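Local coordinates for cupin type-2 domain-containing protein (Ralstonia eutropha, PDB 2OPK), which is a small cupin-fold protein that probably acts as a mannose-6-phosphate isomerase, at the interface of chains A and B. Coordinates in Å, arbitrary orientation; residue numbers count along the deposited sequence, not the author numbering. Chains: chain A/B, Hypothetical protein.

The interface of chains A and B. Residues chain A 54, 84, 109-111; chain B 26, 28, 31.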
# COMPACT_ATOMS: atom_id res chain seq x y z
N ASP A 54 3.49 13.39 6.86
CA ASP A 54 2.27 13.03 6.15
C ASP A 54 2.04 11.53 6.36
O ASP A 54 3.00 10.79 6.55
CB ASP A 54 2.41 13.28 4.65
CG ASP A 54 2.20 14.73 4.27
OD1 ASP A 54 2.26 15.62 5.16
OD2 ASP A 54 1.97 14.95 3.07
N HIS A 84 -5.10 10.36 2.49
CA HIS A 84 -3.85 11.07 2.74
C HIS A 84 -4.12 12.10 3.83
O HIS A 84 -5.00 12.96 3.69
CB HIS A 84 -3.35 11.74 1.48
CG HIS A 84 -2.20 12.67 1.69
ND1 HIS A 84 -2.19 13.96 1.21
CD2 HIS A 84 -1.04 12.52 2.38
CE1 HIS A 84 -1.06 14.55 1.55
NE2 HIS A 84 -0.34 13.70 2.27
N CYS A 109 5.71 9.68 5.56
CA CYS A 109 6.77 10.36 4.84
C CYS A 109 6.77 11.87 5.16
O CYS A 109 5.89 12.42 5.82
CB CYS A 109 6.59 10.15 3.35
SG CYS A 109 5.05 10.85 2.78
N ASP A 110 7.79 12.54 4.66
CA ASP A 110 7.95 13.97 4.92
C ASP A 110 6.82 14.79 4.34
O ASP A 110 6.18 14.40 3.36
CB ASP A 110 9.32 14.45 4.44
CG ASP A 110 10.47 13.81 5.26
OD1 ASP A 110 10.20 13.17 6.31
OD2 ASP A 110 11.64 13.93 4.85
N ALA A 111 6.54 15.89 5.01
CA ALA A 111 5.60 16.85 4.54
C ALA A 111 6.30 17.68 3.47
O ALA A 111 5.65 18.26 2.60
CB ALA A 111 5.15 17.71 5.69
N LEU B 26 0.44 9.97 -4.18
CA LEU B 26 1.13 10.97 -3.39
C LEU B 26 2.53 11.20 -3.92
O LEU B 26 3.23 10.23 -4.24
CB LEU B 26 1.17 10.52 -1.93
CG LEU B 26 1.77 11.51 -0.92
CD1 LEU B 26 0.86 12.73 -0.81
CD2 LEU B 26 1.89 10.84 0.43
N ARG B 28 6.00 13.50 -2.88
CA ARG B 28 6.78 14.31 -1.93
C ARG B 28 8.25 14.13 -2.32
O ARG B 28 8.57 13.23 -3.05
CB ARG B 28 6.57 13.82 -0.49
CG ARG B 28 5.14 14.02 0.06
CD ARG B 28 4.92 15.49 0.37
NE ARG B 28 3.58 15.87 0.81
CZ ARG B 28 2.58 16.27 0.01
NH1 ARG B 28 2.70 16.28 -1.32
NH2 ARG B 28 1.42 16.64 0.55
N LEU B 31 9.88 10.69 -2.74
CA LEU B 31 8.80 9.75 -2.49
C LEU B 31 7.69 9.79 -3.52
O LEU B 31 7.16 10.86 -3.83
CB LEU B 31 8.17 10.00 -1.11
CG LEU B 31 7.07 8.95 -0.83
CD1 LEU B 31 7.67 7.68 -0.27
CD2 LEU B 31 6.09 9.50 0.02
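Extended backbone on both sides brings B:Leu26 and B:Arg28, the two ends of short strand 26-28, and B:Leu31, which opens strand 31-38, against A:Asp54, A:His84 and A:Cys109 of three chain A strands and the C-terminal tail after them. B:Arg28 buries more surface than the other residues of this patch, its chain bent at chi2 (-74°) and its methylenes running along the backbone carbonyls of A:Asp110 and A:Ala111, with CD 3.4 Å from A:Asp110 O. Its NE then forms a salt bridge with the carboxylate oxygen OD2 of A:Asp54, 2.9 Å away, while NH2 adds a weak hydrogen bond to the same oxygen. The guanidinium is steeply inclined to the carboxylate, and NE approaches from above the carboxylate plane. From the opposite face, A:His84 NE2 donates to A:Asp54 OD2 over 2.7 Å, with the oxygen lying in the imidazole plane. One oxygen thus ties an intrachain bond to the intersubunit bridge, and the histidine probably helps to position the carboxylate for the arginine. B:Leu26 CD1 caps a face of the A:His84 ring, 3.5 Å from its centroid, and also lies over the guanidinium of its own chain, probably shielding both from solvent on that side. Its other methyl, CD2, turns towards A:Cys109 SG, which B:Leu31 CD2 touches more closely at 3.2 Å. The interface is two-fold, though the structure alone does not show whether the dimer is biological; strands 54-59, 81-85 and 102-109 of one cupin domain face strands 26-28 and 31-38 of the other.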